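Gluconate kinase (Lactobacillus acidophilus, PDB 3LL3) is an FGGY-family sugar kinase that binds ATP and D-xylulose and probably phosphorylates gluconate or a related sugar. Local coordinates at residues L257-S262 and G401-S406; A371-I376 and D407-L412. All coordinates share one frame; numbering follows the deposited sequence.

Both contacts are buried and lie in the C-terminal FGGY region, their centres about 11 Å apart. Contact 1 joins the end of strand 254-259 to the loop after strand 396-400 and lines the ATP pocket; backbone N-H groups bind phosphate oxygens there, and glycines pass close to them. Contact 2, farther from the centre of the chain, packs helix 365-388 against helix 407-417 through aliphatic and aromatic side chains, with no hydrogen bond between its segments. Segment 401-406 runs straight into 407-412, so the nucleotide loop and the packed helix are continuous. Leu404 O probably accepts a hydrogen bond from Arg410 NE, and Val409 CG1 packs on Leu404 CD2.

Contact 1: L257-S262 and G401-S406; sequences LNVGTS and GGFLKS. With ATP (adenosine-5'-triphosphate), chain C.
Val259 CG1 and Phe403 CG both stand anti to their backbone N (chi1 -169° and 178°), and the two side chains lie side by side, pointing the same way. CG1 of Val259 comes within 3.5 Å of CB of Phe403 and meets the ring obliquely near CD2. Leu404 CG, anti to the carbonyl carbon, lies 4.2 Å from Val259 CB, while CD1 of Leu404 approaches CD2 of Leu257. Beside these apolar contacts the backbone adds one hydrogen bond: Phe403 N donates to Val259 O at 2.9 Å, the donor tilted 22° from the carbonyl plane. Strands 254-259 and 396-400 run parallel and adjacent, and the glycine-rich turn after the second is part of the nucleotide site of the actin-like ATPase fold. Gly402 N, within a short 3-10 segment, donates to ATP O1A at 2.8 Å, and Thr261 N to ATP O1B at 2.6 Å. A side chain at Gly260 or Gly402 would run into phosphate oxygens; one at Gly401 would strike Val259 O. On the adenine side, Phe403 CD1 lies 3.4 Å from ATP N3, again obliquely. An alanine in place of Phe403 would remove the ring and probably open a gap beside Val259 CG1 and the adenine. Ile376 and Ile377 of helix 365-388 also touch the Phe403 side chain, and Gly300 O accepts a further hydrogen bond from ATP.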
ATOM      1  N   LEU A 257      -6.434 -18.277  20.241  1.00 23.98           N
ATOM      2  CA  LEU A 257      -5.786 -17.195  19.494  1.00 20.84           C
ATOM      3  C   LEU A 257      -4.795 -16.513  20.434  1.00 22.36           C
ATOM      4  O   LEU A 257      -5.179 -15.919  21.463  1.00 22.87           O
ATOM      5  CB  LEU A 257      -6.818 -16.165  19.042  1.00 22.32           C
ATOM      6  CG  LEU A 257      -6.223 -14.879  18.457  1.00 20.29           C
ATOM      7  CD1 LEU A 257      -5.561 -15.214  17.114  1.00 22.14           C
ATOM      8  CD2 LEU A 257      -7.272 -13.817  18.300  1.00 23.95           C
ATOM      9  N   ASN A 258      -3.517 -16.594  20.113  1.00 21.48           N
ATOM     10  CA  ASN A 258      -2.552 -15.856  20.898  1.00 22.76           C
ATOM     11  C   ASN A 258      -1.861 -14.873  19.987  1.00 24.19           C
ATOM     12  O   ASN A 258      -1.475 -15.216  18.863  1.00 24.79           O
ATOM     13  CB  ASN A 258      -1.525 -16.776  21.515  1.00 24.00           C
ATOM     14  CG  ASN A 258      -0.481 -16.020  22.306  1.00 24.80           C
ATOM     15  OD1 ASN A 258      -0.736 -15.564  23.421  1.00 25.46           O
ATOM     16  ND2 ASN A 258       0.708 -15.887  21.733  1.00 26.72           N
ATOM     17  N   VAL A 259      -1.705 -13.645  20.452  1.00 23.10           N
ATOM     18  CA  VAL A 259      -1.027 -12.640  19.638  1.00 21.74           C
ATOM     19  C   VAL A 259      -0.121 -11.783  20.491  1.00 23.31           C
ATOM     20  O   VAL A 259      -0.574 -10.919  21.243  1.00 23.08           O
ATOM     21  CB  VAL A 259      -1.998 -11.743  18.865  1.00 23.19           C
ATOM     22  CG1 VAL A 259      -1.236 -10.919  17.857  1.00 24.42           C
ATOM     23  CG2 VAL A 259      -3.078 -12.557  18.183  1.00 21.88           C
ATOM     24  N   GLY A 260       1.170 -12.049  20.393  1.00 24.22           N
ATOM     25  CA  GLY A 260       2.154 -11.210  21.028  1.00 27.67           C
ATOM     26  C   GLY A 260       2.942 -10.551  19.921  1.00 28.49           C
ATOM     27  O   GLY A 260       2.364  -9.915  19.030  1.00 24.66           O
ATOM     28  N   THR A 261       4.261 -10.703  19.969  1.00 28.06           N
ATOM     29  CA  THR A 261       5.103 -10.233  18.871  1.00 28.03           C
ATOM     30  C   THR A 261       4.656 -10.924  17.574  1.00 26.73           C
ATOM     31  O   THR A 261       4.413 -10.271  16.529  1.00 24.80           O
ATOM     32  CB  THR A 261       6.591 -10.483  19.181  1.00 32.40           C
ATOM     33  OG1 THR A 261       6.917  -9.852  20.431  1.00 35.65           O
ATOM     34  CG2 THR A 261       7.467  -9.902  18.103  1.00 33.09           C
ATOM     35  N   SER A 262       4.519 -12.243  17.643  1.00 24.81           N
ATOM     36  CA  SER A 262       3.938 -12.999  16.541  1.00 26.46           C
ATOM     37  C   SER A 262       2.619 -13.584  17.038  1.00 27.03           C
ATOM     38  O   SER A 262       2.288 -13.440  18.205  1.00 30.29           O
ATOM     39  CB  SER A 262       4.898 -14.094  16.071  1.00 26.97           C
ATOM     40  OG  SER A 262       5.169 -15.030  17.119  1.00 28.10           O
ATOM     41  N   GLY A 401      -2.182 -12.728  24.861  1.00 23.15           N
ATOM     42  CA  GLY A 401      -1.092 -12.077  24.165  1.00 25.76           C
ATOM     43  C   GLY A 401      -1.112 -10.564  24.263  1.00 24.79           C
ATOM     44  O   GLY A 401      -2.167  -9.967  24.327  1.00 24.52           O
ATOM     45  N   GLY A 402       0.070  -9.959  24.265  1.00 26.00           N
ATOM     46  CA  GLY A 402       0.222  -8.534  24.462  1.00 27.57           C
ATOM     47  C   GLY A 402      -0.473  -7.656  23.437  1.00 28.30           C
ATOM     48  O   GLY A 402      -0.790  -6.498  23.729  1.00 29.15           O
ATOM     49  N   PHE A 403      -0.706  -8.179  22.234  1.00 25.35           N
ATOM     50  CA  PHE A 403      -1.363  -7.377  21.199  1.00 26.28           C
ATOM     51  C   PHE A 403      -2.838  -7.196  21.531  1.00 25.59           C
ATOM     52  O   PHE A 403      -3.459  -6.225  21.113  1.00 26.16           O
ATOM     53  CB  PHE A 403      -1.199  -8.009  19.807  1.00 24.79           C
ATOM     54  CG  PHE A 403      -1.889  -7.247  18.712  1.00 25.59           C
ATOM     55  CD1 PHE A 403      -1.467  -5.964  18.367  1.00 24.34           C
ATOM     56  CD2 PHE A 403      -2.962  -7.806  18.024  1.00 23.45           C
ATOM     57  CE1 PHE A 403      -2.095  -5.258  17.350  1.00 24.80           C
ATOM     58  CE2 PHE A 403      -3.613  -7.093  17.001  1.00 24.16           C
ATOM     59  CZ  PHE A 403      -3.173  -5.822  16.666  1.00 25.23           C
ATOM     60  N   LEU A 404      -3.378  -8.151  22.284  1.00 26.80           N
ATOM     61  CA  LEU A 404      -4.775  -8.157  22.693  1.00 26.82           C
ATOM     62  C   LEU A 404      -4.979  -7.560  24.083  1.00 27.35           C
ATOM     63  O   LEU A 404      -5.955  -7.876  24.743  1.00 28.66           O
ATOM     64  CB  LEU A 404      -5.320  -9.585  22.708  1.00 24.79           C
ATOM     65  CG  LEU A 404      -5.096 -10.350  21.413  1.00 28.15           C
ATOM     66  CD1 LEU A 404      -5.666 -11.757  21.525  1.00 25.75           C
ATOM     67  CD2 LEU A 404      -5.662  -9.589  20.200  1.00 24.82           C
ATOM     68  N   LYS A 405      -4.073  -6.694  24.516  1.00 27.45           N
ATOM     69  CA  LYS A 405      -4.185  -6.072  25.825  1.00 29.31           C
ATOM     70  C   LYS A 405      -5.412  -5.189  25.935  1.00 31.69           C
ATOM     71  O   LYS A 405      -6.120  -5.249  26.918  1.00 27.33           O
ATOM     72  CB  LYS A 405      -2.949  -5.232  26.157  1.00 31.45           C
ATOM     73  CG  LYS A 405      -2.945  -4.758  27.613  1.00 35.78           C
ATOM     74  CD  LYS A 405      -2.033  -3.556  27.833  1.00 42.25           C
ATOM     75  CE  LYS A 405      -0.579  -3.908  27.609  1.00 44.41           C
ATOM     76  NZ  LYS A 405      -0.193  -5.201  28.283  1.00 48.00           N
ATOM     77  N   SER A 406      -5.652  -4.364  24.921  1.00 28.29           N
ATOM     78  CA  SER A 406      -6.674  -3.335  25.001  1.00 28.72           C
ATOM     79  C   SER A 406      -8.068  -3.874  24.724  1.00 28.54           C
ATOM     80  O   SER A 406      -8.243  -4.797  23.939  1.00 24.19           O
ATOM     81  CB  SER A 406      -6.373  -2.230  23.993  1.00 27.19           C
ATOM     82  OG  SER A 406      -6.622  -2.722  22.690  1.00 25.88           O
TER
HETATM   83  PG  ATP C1760       6.254 -13.688  25.672  1.00 65.57           P
HETATM   84  O1G ATP C1760       6.779 -12.262  26.346  1.00 56.62           O
HETATM   85  O2G ATP C1760       5.106 -14.391  26.644  1.00 54.67           O
HETATM   86  O3G ATP C1760       7.392 -14.582  25.466  1.00 63.04           O
HETATM   87  PB  ATP C1760       5.828 -11.946  23.437  1.00 44.19           P
HETATM   88  O1B ATP C1760       5.055 -12.065  21.991  1.00 40.99           O
HETATM   89  O2B ATP C1760       7.251 -11.680  23.274  1.00 45.61           O
HETATM   90  O3B ATP C1760       5.550 -13.390  24.208  1.00 51.75           O
HETATM   91  PA  ATP C1760       3.695 -10.148  24.410  1.00 34.09           P
HETATM   92  O1A ATP C1760       2.499 -11.269  24.420  1.00 31.64           O
HETATM   93  O2A ATP C1760       3.635  -9.262  25.565  1.00 38.60           O
HETATM   94  O3A ATP C1760       5.248 -10.726  24.401  1.00 41.16           O
HETATM   95  O5' ATP C1760       3.454  -9.234  23.064  1.00 33.57           O
HETATM   96  C5' ATP C1760       4.452  -8.311  22.697  1.00 33.08           C
HETATM   97  C4' ATP C1760       3.841  -7.310  21.747  1.00 31.19           C
HETATM   98  O4' ATP C1760       2.758  -6.514  22.202  1.00 31.75           O
HETATM   99  C3' ATP C1760       4.734  -6.402  20.849  1.00 30.05           C
HETATM  100  O3' ATP C1760       5.006  -6.914  19.578  1.00 30.97           O
HETATM  101  C2' ATP C1760       4.064  -4.983  20.952  1.00 30.08           C
HETATM  102  O2' ATP C1760       4.172  -4.236  19.772  1.00 34.10           O
HETATM  103  C1' ATP C1760       2.670  -5.373  21.393  1.00 33.56           C
HETATM  104  N9  ATP C1760       2.019  -4.382  22.237  1.00 34.01           N
HETATM  105  C8  ATP C1760       2.492  -3.803  23.357  1.00 34.49           C
HETATM  106  N7  ATP C1760       1.435  -3.006  23.879  1.00 33.98           N
HETATM  107  C5  ATP C1760       0.313  -3.153  23.032  1.00 31.51           C
HETATM  108  C6  ATP C1760      -0.993  -2.613  23.073  1.00 31.96           C
HETATM  109  N6  ATP C1760      -1.373  -1.743  24.179  1.00 31.99           N
HETATM  110  N1  ATP C1760      -1.883  -2.932  22.127  1.00 29.13           N
HETATM  111  C2  ATP C1760      -1.548  -3.782  21.097  1.00 28.71           C
HETATM  112  N3  ATP C1760      -0.268  -4.305  21.065  1.00 28.43           N
HETATM  113  C4  ATP C1760       0.640  -3.983  22.029  1.00 30.21           C

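Contact 2: A371-I376 and D407-L412; sequences AVIEGI and DFVRQL
Ile373 reaches from helix 365-388 into a group of three side chains on helix 407-417, touching them with two different branches. Its CG2, anti to the backbone N, meets CD1 of Leu412 at 3.9 Å, the two side chains crossing at about a right angle, and lies 4.2 Å from CG2 of Val409. The other branch ends in CD1, which comes up to the edge of the Phe408 ring, in its plane, 4.0 Å from CE2. This apolar cluster is the close part of an otherwise loose pairing: the axes of the two short segments come no nearer than 10.9 Å, cross at -47°, and the segments bury just 178 Å² between them. Glu374 adds its CG alone, 4.1 Å from CD2 of Leu412. Its buried carboxylate is held by a salt bridge from OE2 to Arg370 and by hydrogen bonds of OE2 with Tyr471 OH and Gly330 N and of OE1 with Ser331 OG, partners that would probably stabilise its charge. Toward solvent the helix presents Asp407, exposed, and Arg410, partly exposed; both bond to Tyr461 OH of strand 457-461. Phe320, Leu321 and Ala324 of helix 317-325 also pack on Ile373, whereas Val409 leans on Phe403 of the loop that joins strand 396-400 to helix 407-417.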
ATOM      1  N   ALA A 371      -6.153   0.916   9.919  1.00 23.59           N
ATOM      2  CA  ALA A 371      -6.010  -0.097   8.881  1.00 22.84           C
ATOM      3  C   ALA A 371      -4.942  -1.103   9.265  1.00 22.20           C
ATOM      4  O   ALA A 371      -5.071  -2.280   8.944  1.00 22.03           O
ATOM      5  CB  ALA A 371      -5.673   0.537   7.509  1.00 22.32           C
ATOM      6  N   VAL A 372      -3.882  -0.642   9.926  1.00 20.32           N
ATOM      7  CA  VAL A 372      -2.816  -1.546  10.353  1.00 20.47           C
ATOM      8  C   VAL A 372      -3.387  -2.566  11.342  1.00 22.77           C
ATOM      9  O   VAL A 372      -3.201  -3.776  11.186  1.00 19.67           O
ATOM     10  CB  VAL A 372      -1.638  -0.799  11.013  1.00 22.37           C
ATOM     11  CG1 VAL A 372      -0.715  -1.789  11.738  1.00 22.07           C
ATOM     12  CG2 VAL A 372      -0.859   0.043   9.976  1.00 20.68           C
ATOM     13  N   ILE A 373      -4.116  -2.068  12.340  1.00 21.71           N
ATOM     14  CA  ILE A 373      -4.680  -2.944  13.366  1.00 21.74           C
ATOM     15  C   ILE A 373      -5.682  -3.901  12.749  1.00 20.76           C
ATOM     16  O   ILE A 373      -5.678  -5.094  13.054  1.00 22.30           O
ATOM     17  CB  ILE A 373      -5.354  -2.145  14.502  1.00 20.85           C
ATOM     18  CG1 ILE A 373      -4.294  -1.384  15.291  1.00 21.63           C
ATOM     19  CG2 ILE A 373      -6.076  -3.102  15.456  1.00 22.79           C
ATOM     20  CD1 ILE A 373      -4.841  -0.210  16.105  1.00 26.98           C
ATOM     21  N   GLU A 374      -6.552  -3.379  11.893  1.00 20.34           N
ATOM     22  CA  GLU A 374      -7.518  -4.215  11.206  1.00 21.49           C
ATOM     23  C   GLU A 374      -6.872  -5.262  10.288  1.00 22.59           C
ATOM     24  O   GLU A 374      -7.361  -6.398  10.215  1.00 19.71           O
ATOM     25  CB  GLU A 374      -8.514  -3.372  10.421  1.00 23.49           C
ATOM     26  CG  GLU A 374      -9.500  -2.608  11.318  1.00 25.70           C
ATOM     27  CD  GLU A 374     -10.342  -1.589  10.572  1.00 26.86           C
ATOM     28  OE1 GLU A 374     -10.078  -1.342   9.367  1.00 25.64           O
ATOM     29  OE2 GLU A 374     -11.270  -1.022  11.205  1.00 26.66           O
ATOM     30  N   GLY A 375      -5.801  -4.872   9.592  1.00 19.66           N
ATOM     31  CA  GLY A 375      -5.092  -5.782   8.711  1.00 20.42           C
ATOM     32  C   GLY A 375      -4.441  -6.915   9.490  1.00 21.26           C
ATOM     33  O   GLY A 375      -4.492  -8.086   9.080  1.00 21.33           O
ATOM     34  N   ILE A 376      -3.811  -6.568  10.612  1.00 20.87           N
ATOM     35  CA  ILE A 376      -3.190  -7.564  11.466  1.00 21.74           C
ATOM     36  C   ILE A 376      -4.239  -8.618  11.847  1.00 22.23           C
ATOM     37  O   ILE A 376      -4.013  -9.810  11.696  1.00 21.67           O
ATOM     38  CB  ILE A 376      -2.567  -6.923  12.717  1.00 23.27           C
ATOM     39  CG1 ILE A 376      -1.238  -6.259  12.360  1.00 22.86           C
ATOM     40  CG2 ILE A 376      -2.313  -7.977  13.802  1.00 22.00           C
ATOM     41  CD1 ILE A 376      -0.724  -5.314  13.409  1.00 21.38           C
ATOM     42  N   ASP A 407      -9.064  -3.277  25.370  1.00 25.91           N
ATOM     43  CA  ASP A 407     -10.457  -3.530  25.028  1.00 26.56           C
ATOM     44  C   ASP A 407     -10.767  -3.269  23.556  1.00 24.95           C
ATOM     45  O   ASP A 407     -11.621  -3.920  22.967  1.00 25.01           O
ATOM     46  CB  ASP A 407     -11.380  -2.637  25.868  1.00 27.67           C
ATOM     47  CG  ASP A 407     -11.557  -3.150  27.263  1.00 32.36           C
ATOM     48  OD1 ASP A 407     -11.034  -4.246  27.575  1.00 29.83           O
ATOM     49  OD2 ASP A 407     -12.224  -2.453  28.043  1.00 34.88           O
ATOM     50  N   PHE A 408     -10.129  -2.264  22.978  1.00 25.57           N
ATOM     51  CA  PHE A 408     -10.404  -1.922  21.596  1.00 24.57           C
ATOM     52  C   PHE A 408     -10.025  -3.109  20.668  1.00 25.48           C
ATOM     53  O   PHE A 408     -10.803  -3.545  19.809  1.00 24.02           O
ATOM     54  CB  PHE A 408      -9.642  -0.651  21.213  1.00 27.27           C
ATOM     55  CG  PHE A 408      -9.672  -0.350  19.736  1.00 28.55           C
ATOM     56  CD1 PHE A 408     -10.872  -0.098  19.094  1.00 31.09           C
ATOM     57  CD2 PHE A 408      -8.501  -0.318  18.994  1.00 28.82           C
ATOM     58  CE1 PHE A 408     -10.907   0.166  17.720  1.00 29.83           C
ATOM     59  CE2 PHE A 408      -8.520  -0.041  17.628  1.00 28.45           C
ATOM     60  CZ  PHE A 408      -9.725   0.196  16.987  1.00 27.30           C
ATOM     61  N   VAL A 409      -8.832  -3.637  20.861  1.00 22.15           N
ATOM     62  CA  VAL A 409      -8.392  -4.758  20.018  1.00 26.48           C
ATOM     63  C   VAL A 409      -9.196  -6.026  20.315  1.00 23.78           C
ATOM     64  O   VAL A 409      -9.555  -6.762  19.412  1.00 22.85           O
ATOM     65  CB  VAL A 409      -6.882  -5.002  20.140  1.00 24.84           C
ATOM     66  CG1 VAL A 409      -6.443  -6.294  19.387  1.00 25.18           C
ATOM     67  CG2 VAL A 409      -6.131  -3.788  19.595  1.00 23.55           C
ATOM     68  N   ARG A 410      -9.506  -6.264  21.581  1.00 25.11           N
ATOM     69  CA  ARG A 410     -10.320  -7.422  21.928  1.00 23.31           C
ATOM     70  C   ARG A 410     -11.652  -7.367  21.208  1.00 24.56           C
ATOM     71  O   ARG A 410     -12.089  -8.352  20.614  1.00 23.72           O
ATOM     72  CB  ARG A 410     -10.512  -7.504  23.444  1.00 25.33           C
ATOM     73  CG  ARG A 410      -9.240  -7.896  24.169  1.00 24.57           C
ATOM     74  CD  ARG A 410      -9.322  -7.623  25.654  1.00 27.37           C
ATOM     75  NE  ARG A 410      -8.120  -8.092  26.337  1.00 27.46           N
ATOM     76  CZ  ARG A 410      -7.980  -8.114  27.659  1.00 32.69           C
ATOM     77  NH1 ARG A 410      -8.970  -7.675  28.435  1.00 32.84           N
ATOM     78  NH2 ARG A 410      -6.860  -8.572  28.207  1.00 32.76           N
ATOM     79  N   GLN A 411     -12.289  -6.198  21.242  1.00 22.46           N
ATOM     80  CA  GLN A 411     -13.598  -6.042  20.625  1.00 25.78           C
ATOM     81  C   GLN A 411     -13.520  -6.122  19.114  1.00 23.62           C
ATOM     82  O   GLN A 411     -14.412  -6.669  18.442  1.00 23.13           O
ATOM     83  CB  GLN A 411     -14.241  -4.703  21.046  1.00 26.48           C
ATOM     84  CG  GLN A 411     -15.664  -4.555  20.545  1.00 26.82           C
ATOM     85  CD  GLN A 411     -16.591  -5.597  21.155  1.00 28.48           C
ATOM     86  OE1 GLN A 411     -17.333  -6.284  20.448  1.00 30.59           O
ATOM     87  NE2 GLN A 411     -16.533  -5.733  22.471  1.00 27.83           N
ATOM     88  N   LEU A 412     -12.451  -5.552  18.572  1.00 24.19           N
ATOM     89  CA  LEU A 412     -12.232  -5.603  17.132  1.00 25.78           C
ATOM     90  C   LEU A 412     -12.109  -7.061  16.664  1.00 23.14           C
ATOM     91  O   LEU A 412     -12.647  -7.449  15.621  1.00 21.39           O
ATOM     92  CB  LEU A 412     -10.963  -4.827  16.786  1.00 26.47           C
ATOM     93  CG  LEU A 412     -11.115  -3.876  15.619  1.00 31.88           C
ATOM     94  CD1 LEU A 412      -9.924  -2.955  15.511  1.00 33.04           C
ATOM     95  CD2 LEU A 412     -11.254  -4.704  14.378  1.00 30.00           C
TER